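Local coordinates for serpin (Taeniopygia guttata, PDB 5HGC), which is a serpin that probably inhibits serine-type endopeptidases and binds a cortisol-type steroid, at residues A[25-28]-A[34-37]; A[48-53]-A[60-65]; A[107-112]-A[310-315]. One frame throughout, in Å; residues are numbered along the deposited sequence. Where two conformers were deposited one is given.

Contact 1: residues A[25-28]-A[34-37]; sequences EVTQ and NIFY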
loop_
_atom_site.group_PDB
_atom_site.type_symbol
_atom_site.label_atom_id
_atom_site.label_comp_id
_atom_site.label_asym_id
_atom_site.label_seq_id
_atom_site.Cartn_x
_atom_site.Cartn_y
_atom_site.Cartn_z
ATOM N N GLU A 25 3.928 11.116 -7.796
ATOM C CA GLU A 25 5.332 11.428 -7.469
ATOM C C GLU A 25 6.291 10.323 -7.788
ATOM O O GLU A 25 7.310 10.551 -8.437
ATOM C CB GLU A 25 5.522 11.795 -5.988
ATOM C CG GLU A 25 5.132 13.212 -5.585
ATOM C CD GLU A 25 5.884 14.333 -6.344
ATOM O OE1 GLU A 25 6.990 14.119 -6.955
ATOM O OE2 GLU A 25 5.335 15.460 -6.294
ATOM N N VAL A 26 5.972 9.117 -7.339
ATOM C CA VAL A 26 6.885 7.986 -7.475
ATOM C C VAL A 26 7.041 7.508 -8.931
ATOM O O VAL A 26 8.118 7.059 -9.315
ATOM C CB VAL A 26 6.536 6.853 -6.463
ATOM C CG1 VAL A 26 5.225 6.146 -6.804
ATOM C CG2 VAL A 26 7.692 5.868 -6.302
ATOM N N THR A 27 5.979 7.625 -9.731
ATOM C CA THR A 27 6.025 7.224 -11.155
ATOM C C THR A 27 6.858 8.213 -12.018
ATOM O O THR A 27 7.512 7.796 -12.975
ATOM C CB THR A 27 4.622 6.965 -11.766
ATOM O OG1 THR A 27 3.777 8.106 -11.546
ATOM C CG2 THR A 27 3.998 5.743 -11.137
ATOM N N GLN A 28 6.834 9.503 -11.672
ATOM C CA GLN A 28 7.873 10.452 -12.137
ATOM C C GLN A 28 9.332 10.061 -11.826
ATOM O O GLN A 28 10.095 9.836 -12.755
ATOM C CB GLN A 28 7.621 11.820 -11.608
ATOM C CG GLN A 28 6.379 12.421 -12.175
ATOM C CD GLN A 28 6.279 13.838 -11.703
ATOM O OE1 GLN A 28 5.521 14.141 -10.776
ATOM N NE2 GLN A 28 7.108 14.715 -12.284
ATOM N N ASN A 34 8.283 -1.333 -12.324
ATOM C CA ASN A 34 7.370 -1.778 -11.265
ATOM C C ASN A 34 7.256 -0.758 -10.098
ATOM O O ASN A 34 8.267 -0.227 -9.590
ATOM C CB ASN A 34 7.813 -3.161 -10.787
ATOM C CG ASN A 34 7.517 -4.247 -11.813
ATOM O OD1 ASN A 34 6.888 -3.984 -12.843
ATOM N ND2 ASN A 34 7.940 -5.474 -11.533
ATOM N N ILE A 35 6.032 -0.399 -9.748
ATOM C CA ILE A 35 5.803 0.296 -8.496
ATOM C C ILE A 35 4.878 -0.546 -7.660
ATOM O O ILE A 35 3.840 -0.959 -8.161
ATOM C CB ILE A 35 5.170 1.651 -8.726
ATOM C CG1 ILE A 35 6.062 2.487 -9.670
ATOM C CG2 ILE A 35 4.866 2.367 -7.385
ATOM C CD1 ILE A 35 7.375 2.948 -9.069
ATOM N N PHE A 36 5.246 -0.811 -6.400
ATOM C CA PHE A 36 4.357 -1.514 -5.449
ATOM C C PHE A 36 4.528 -1.076 -4.011
ATOM O O PHE A 36 5.578 -1.292 -3.428
ATOM C CB PHE A 36 4.517 -3.027 -5.532
ATOM C CG PHE A 36 3.382 -3.755 -4.899
ATOM C CD1 PHE A 36 2.156 -3.876 -5.574
ATOM C CD2 PHE A 36 3.499 -4.292 -3.616
ATOM C CE1 PHE A 36 1.072 -4.514 -4.998
ATOM C CE2 PHE A 36 2.411 -4.925 -3.026
ATOM C CZ PHE A 36 1.202 -5.030 -3.710
ATOM N N TYR A 37 3.485 -0.498 -3.437
ATOM C CA TYR A 37 3.526 -0.010 -2.070
ATOM C C TYR A 37 2.150 -0.079 -1.416
ATOM O O TYR A 37 1.154 -0.461 -2.062
ATOM C CB TYR A 37 4.145 1.401 -1.988
ATOM C CG TYR A 37 3.290 2.478 -2.619
ATOM C CD1 TYR A 37 3.365 2.746 -4.013
ATOM C CD2 TYR A 37 2.424 3.247 -1.842
ATOM C CE1 TYR A 37 2.569 3.720 -4.595
ATOM C CE2 TYR A 37 1.618 4.212 -2.413
ATOM C CZ TYR A 37 1.697 4.437 -3.789
ATOM O OH TYR A 37 0.916 5.430 -4.367
#

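Contact 2: residues A[48-53]-A[60-65]; sequences MLALGA and QILEGL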
loop_
_atom_site.group_PDB
_atom_site.type_symbol
_atom_site.label_atom_id
_atom_site.label_comp_id
_atom_site.label_asym_id
_atom_site.label_seq_id
_atom_site.Cartn_x
_atom_site.Cartn_y
_atom_site.Cartn_z
ATOM N N MET A 48 1.540 8.109 13.080
ATOM C CA MET A 48 2.147 7.674 14.305
ATOM C C MET A 48 3.331 8.569 14.736
ATOM O O MET A 48 3.383 8.966 15.907
ATOM C CB MET A 48 2.526 6.233 14.134
ATOM C CG MET A 48 2.984 5.548 15.380
ATOM S SD MET A 48 4.528 4.797 14.919
ATOM C CE MET A 48 5.605 6.162 15.313
ATOM N N LEU A 49 4.241 8.935 13.821
ATOM C CA LEU A 49 5.244 9.949 14.160
ATOM C C LEU A 49 4.637 11.238 14.640
ATOM O O LEU A 49 5.152 11.881 15.576
ATOM C CB LEU A 49 6.174 10.287 13.013
ATOM C CG LEU A 49 7.288 9.294 12.728
ATOM C CD1 LEU A 49 8.176 9.960 11.695
ATOM C CD2 LEU A 49 8.111 8.951 13.964
ATOM N N ALA A 50 3.536 11.635 14.017
ATOM C CA ALA A 50 2.874 12.863 14.447
ATOM C C ALA A 50 2.529 12.844 15.952
ATOM O O ALA A 50 2.502 13.907 16.582
ATOM C CB ALA A 50 1.644 13.139 13.614
ATOM N N LEU A 51 2.268 11.664 16.514
ATOM C CA LEU A 51 1.990 11.566 17.953
ATOM C C LEU A 51 3.080 12.241 18.725
ATOM O O LEU A 51 2.800 12.980 19.670
ATOM C CB LEU A 51 1.913 10.124 18.462
ATOM C CG LEU A 51 0.565 9.468 18.317
ATOM C CD1 LEU A 51 0.633 8.044 18.876
ATOM C CD2 LEU A 51 -0.445 10.326 19.057
ATOM N N GLY A 52 4.320 11.978 18.300
ATOM C CA GLY A 52 5.464 12.548 18.952
ATOM C C GLY A 52 5.987 13.882 18.450
ATOM O O GLY A 52 6.973 14.371 19.009
ATOM N N ALA A 53 5.381 14.454 17.405
ATOM C CA ALA A 53 5.925 15.652 16.784
ATOM C C ALA A 53 5.242 16.849 17.385
ATOM O O ALA A 53 4.162 16.726 17.985
ATOM C CB ALA A 53 5.789 15.621 15.269
ATOM N N GLN A 60 3.293 19.745 9.258
ATOM C CA GLN A 60 3.729 19.264 7.943
ATOM C C GLN A 60 3.458 17.781 7.725
ATOM O O GLN A 60 3.158 17.360 6.581
ATOM C CB GLN A 60 5.218 19.454 7.724
ATOM C CG GLN A 60 5.662 20.848 7.410
ATOM C CD GLN A 60 7.185 20.931 7.367
ATOM O OE1 GLN A 60 7.895 19.904 7.316
ATOM N NE2 GLN A 60 7.703 22.157 7.380
ATOM N N ILE A 61 3.622 16.980 8.792
ATOM C CA ILE A 61 3.320 15.538 8.691
ATOM C C ILE A 61 1.826 15.397 8.336
ATOM O O ILE A 61 1.486 14.790 7.346
ATOM C CB ILE A 61 3.712 14.717 9.948
ATOM C CG1 ILE A 61 5.241 14.674 10.094
ATOM C CG2 ILE A 61 3.257 13.268 9.786
ATOM C CD1 ILE A 61 5.720 14.288 11.479
ATOM N N LEU A 62 0.962 16.031 9.124
ATOM C CA LEU A 62 -0.478 15.847 8.988
ATOM C C LEU A 62 -0.990 16.451 7.676
ATOM O O LEU A 62 -1.879 15.871 7.019
ATOM C CB LEU A 62 -1.253 16.331 10.217
ATOM C CG LEU A 62 -0.961 15.612 11.530
ATOM C CD1 LEU A 62 -1.832 16.178 12.639
ATOM C CD2 LEU A 62 -1.262 14.136 11.413
ATOM N N GLU A 63 -0.388 17.564 7.258
ATOM C CA GLU A 63 -0.850 18.205 6.049
ATOM C C GLU A 63 -0.355 17.448 4.839
ATOM O O GLU A 63 -1.046 17.327 3.841
ATOM C CB GLU A 63 -0.470 19.672 6.029
ATOM C CG GLU A 63 -1.468 20.488 6.836
ATOM C CD GLU A 63 -1.057 21.934 7.018
ATOM O OE1 GLU A 63 0.065 22.306 6.584
ATOM O OE2 GLU A 63 -1.854 22.696 7.608
ATOM N N GLY A 64 0.843 16.915 4.946
ATOM C CA GLY A 64 1.444 16.216 3.820
ATOM C C GLY A 64 0.704 14.908 3.642
ATOM O O GLY A 64 0.637 14.371 2.530
ATOM N N LEU A 65 0.143 14.413 4.748
ATOM C CA LEU A 65 -0.765 13.290 4.689
ATOM C C LEU A 65 -2.163 13.635 4.111
ATOM O O LEU A 65 -3.048 12.759 4.139
ATOM C CB LEU A 65 -0.866 12.638 6.085
ATOM C CG LEU A 65 0.390 11.850 6.553
ATOM C CD1 LEU A 65 0.128 11.331 7.977
ATOM C CD2 LEU A 65 0.894 10.769 5.587
#

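Contact 3: residues A[107-112]-A[310-315]; sequences AALALL and PDLKVS. Unlike the reference sequence in segment 107-112: Ala107 (reference Glu), Ala108 (reference Lys), Ala110 (reference Lys).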
loop_
_atom_site.group_PDB
_atom_site.type_symbol
_atom_site.label_atom_id
_atom_site.label_comp_id
_atom_site.label_asym_id
_atom_site.label_seq_id
_atom_site.Cartn_x
_atom_site.Cartn_y
_atom_site.Cartn_z
ATOM N N ALA A 107 20.539 3.815 20.621
ATOM C CA ALA A 107 20.735 3.673 22.063
ATOM C C ALA A 107 21.184 4.986 22.742
ATOM O O ALA A 107 20.920 5.202 23.915
ATOM C CB ALA A 107 21.701 2.527 22.345
ATOM N N ALA A 108 21.786 5.877 21.956
ATOM C CA ALA A 108 22.258 7.172 22.416
ATOM C C ALA A 108 21.159 8.230 22.690
ATOM O O ALA A 108 21.465 9.414 22.991
ATOM C CB ALA A 108 23.264 7.700 21.412
ATOM N N LEU A 109 19.897 7.845 22.528
ATOM C CA LEU A 109 18.812 8.790 22.751
ATOM C C LEU A 109 17.812 8.241 23.756
ATOM O O LEU A 109 17.654 7.010 23.892
ATOM C CB LEU A 109 18.098 9.135 21.447
ATOM C CG LEU A 109 18.770 10.135 20.507
ATOM C CD1 LEU A 109 17.907 10.244 19.264
ATOM C CD2 LEU A 109 19.043 11.524 21.103
ATOM N N ALA A 110 17.127 9.158 24.438
ATOM C CA ALA A 110 16.102 8.812 25.441
ATOM C C ALA A 110 14.804 8.469 24.730
ATOM O O ALA A 110 14.549 8.972 23.636
ATOM C CB ALA A 110 15.884 9.997 26.376
ATOM N N LEU A 111 13.982 7.638 25.367
ATOM C CA LEU A 111 12.569 7.505 24.986
ATOM C C LEU A 111 11.555 7.794 26.108
ATOM O O LEU A 111 11.756 7.394 27.282
ATOM C CB LEU A 111 12.337 6.169 24.317
ATOM C CG LEU A 111 12.357 6.487 22.841
ATOM C CD1 LEU A 111 13.453 5.730 22.143
ATOM C CD2 LEU A 111 10.966 6.201 22.297
ATOM N N LEU A 112 10.510 8.526 25.764
ATOM C CA LEU A 112 9.490 8.830 26.710
ATOM C C LEU A 112 8.482 7.671 26.776
ATOM O O LEU A 112 7.994 7.177 25.737
ATOM C CB LEU A 112 8.785 10.112 26.321
ATOM C CG LEU A 112 9.365 11.481 26.615
ATOM C CD1 LEU A 112 8.407 12.552 26.131
ATOM C CD2 LEU A 112 9.613 11.706 28.087
ATOM N N PRO A 310 14.635 18.270 21.945
ATOM C CA PRO A 310 14.619 18.445 20.490
ATOM C C PRO A 310 15.932 17.941 19.860
ATOM O O PRO A 310 16.666 18.736 19.306
ATOM C CB PRO A 310 14.485 19.952 20.341
ATOM C CG PRO A 310 15.279 20.494 21.516
ATOM C CD PRO A 310 15.134 19.485 22.632
ATOM N N ASP A 311 16.197 16.637 19.961
ATOM C CA ASP A 311 17.429 16.025 19.507
ATOM C C ASP A 311 17.228 14.917 18.474
ATOM O O ASP A 311 18.193 14.270 18.090
ATOM C CB ASP A 311 18.255 15.491 20.712
ATOM C CG ASP A 311 17.439 14.582 21.682
ATOM O OD1 ASP A 311 16.314 14.129 21.353
ATOM O OD2 ASP A 311 17.944 14.305 22.794
ATOM N N LEU A 312 15.990 14.666 18.040
ATOM C CA LEU A 312 15.721 13.488 17.195
ATOM C C LEU A 312 15.252 13.925 15.823
ATOM O O LEU A 312 14.674 14.989 15.677
ATOM C CB LEU A 312 14.700 12.556 17.877
ATOM C CG LEU A 312 14.157 11.351 17.099
ATOM C CD1 LEU A 312 15.129 10.181 16.965
ATOM C CD2 LEU A 312 12.911 10.848 17.743
ATOM N N LYS A 313 15.515 13.111 14.812
ATOM C CA LYS A 313 15.006 13.343 13.460
ATOM C C LYS A 313 14.931 11.978 12.801
ATOM O O LYS A 313 15.542 11.003 13.280
ATOM C CB LYS A 313 15.950 14.261 12.657
ATOM C CG LYS A 313 17.248 13.558 12.237
ATOM C CD LYS A 313 18.169 14.507 11.490
ATOM C CE LYS A 313 19.552 13.868 11.364
ATOM N NZ LYS A 313 20.615 14.905 11.235
ATOM N N VAL A 314 14.205 11.884 11.695
ATOM C CA VAL A 314 14.046 10.586 11.062
ATOM C C VAL A 314 15.185 10.474 10.105
ATOM O O VAL A 314 15.256 11.257 9.188
ATOM C CB VAL A 314 12.664 10.448 10.375
ATOM C CG1 VAL A 314 12.494 9.088 9.715
ATOM C CG2 VAL A 314 11.578 10.684 11.408
ATOM N N SER A 315 16.080 9.521 10.335
ATOM C CA SER A 315 17.239 9.340 9.457
ATOM C C SER A 315 16.832 8.646 8.147
ATOM O O SER A 315 17.262 9.026 7.082
ATOM C CB SER A 315 18.376 8.546 10.141
ATOM O OG SER A 315 18.877 9.210 11.276
#

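Contact 1: residues A[25-28]-A[34-37]
Val26 and Thr27, on the last turns of helix 12-29, face Ile35 and Tyr37 of the short strand 35-37, which the chain enters after a turn of five residues. The backbones come closest at Thr27 and Ile35, whose CA atoms are 7.4 Å apart, a spacing that branched side chains can fill. The strand is paired antiparallel with strand 366-373, so the helix packs against the serpin β-sheet B, as in other members of the family.

Val26 and Ile35 meet tip to tip. Val26 CG1 lies 3.8 Å from Ile35 CG2, while its other methyl, CG2, reaches Ile35 CD1 at 4.0 Å; all the Val26 distances, including the one to Tyr37, hold for one of two deposited conformers. CG1 of Ile35 lies beside the backbone N (chi1 -57°), which puts CG2 on the far side from that N; CD1, at the end of CG1, and CG2 thus both reach Val26. Thr27 comes across the isoleucine at about a right angle, its CG2 4.1 Å from Ile35 CG1. Its hydroxyl takes no part in this packing: OG1 turns back to Phe23 O and Arg24 O of its own helix, which lets a threonine stand in a buried place.

Tyr37 closes the far end of the contact with its ring. Ile35 CG2 lies in the plane of that ring, at the edge, and Val26 CG1 approaches Tyr37 CE1 obliquely at 4.2 Å. The phenol oxygen is hydrogen-bonded to Ala19 O, and the ring also meets that of Phe22, so helix 12-29 holds the tyrosine at both its polar and aromatic parts. Between the two segments themselves no hydrogen bond forms; helix and strand fit by the shape of aliphatic branches, with the polar ends satisfied inside the helix.

Contact 2: residues A[48-53]-A[60-65]
Ala50 and Ile61 stand where helices 39-52 and 55-64 come nearest, their CA atoms 6.4 Å apart; the short helical segments run nearly antiparallel, at 154° with axes 9.6 Å apart. Consecutive in sequence and joined by a tight turn, they make a helical hairpin in the helix cluster of the serpin fold. The side chains that touch between 48-53 and 60-65 are all aliphatic and buried. Ile61 is the main probe. With CG1 beside the backbone N (chi1 -68°) and the chain extended beyond it, CD1 reaches across to Ala53 CB at 4.0 Å and to Leu49 CB at 4.3 Å, bridging two residues four apart in sequence. The other branch, CG2, is directed to Ala50. Alanine suits positions 50 and 53 because a lone methyl lets the backbones approach while still giving the isoleucine a surface to rest on. The carbonyl oxygen of Ala50 accepts a hydrogen bond from Gln58 NE2, a polar link across the same hairpin. The neighbouring Leu51 turns to another side, where it touches the bound amino sugar. Leu62, whose side chain also packs on Ile77 of helix 74-89, reaches across to helix 39-52 with one branch, its CD2 lying 3.8 Å from Ala50 CB.

Contact 3: residues A[107-112]-A[310-315]
The carboxylate of Asp311, gripped at OD1 by a hydrogen bond with Thr307 OG1, carries a methyl of Leu109 above its flat face. Leu109 CD2 stands over Asp311 CG at 3.5 Å, with Asp311 OD2 at 3.4 Å from the same methyl; this is van der Waals contact, and no hydrogen bond joins the two segments. Asp311 CG sits between its backbone N and carbonyl carbon (chi1 51°), which folds the acid back toward helix 304-307 and turns a face to the leucine. Its exposed surroundings suit a charged residue.

The second branch of Leu109 does the apolar work: CD1 lies 3.6 Å from Leu312 CD1, the two leucines crossing obliquely. Leu312 is buried, packed also on Ile306 and Met167, and Val166 touches both leucines, so Leu109 covers part of a hydrophobic patch. With an alanine here both branches would go, which would probably leave Leu312 CD1 without its partner methyl and strip the one lying over the Asp311 carboxylate, opening a gap between the two loops.

Both segments are irregular loops, one leading from strand 100-106 to helix 113-123, the other from helix 304-307 into strand 316-325. Such packing joins the loops at the lower end of the serpin β-sheet A, the end of strand 316-325 away from the reactive loop.

Overall arrangement
Along the chain the contacts come in series. Contact 1 closes before contact 2 opens, and strand 35-37 passes directly into helix 39-52, which carries the first half of contact 2; their centres are nevertheless about 22 Å apart. Contact 3 joins loops 198 residues apart in sequence. Its centre is about 16 Å from that of contact 2, and the two touch through Leu49 CD1 and Val314 CG2 at 3.5 Å, so the helical hairpin packs against the approach to strand 316-325. The centres of contacts 1 and 3 are about 30 Å apart, contact 1 lying deeper in the molecule. Strands 167-176 and 316-325 pair directly, consistent with a serpin whose reactive loop has not inserted between them.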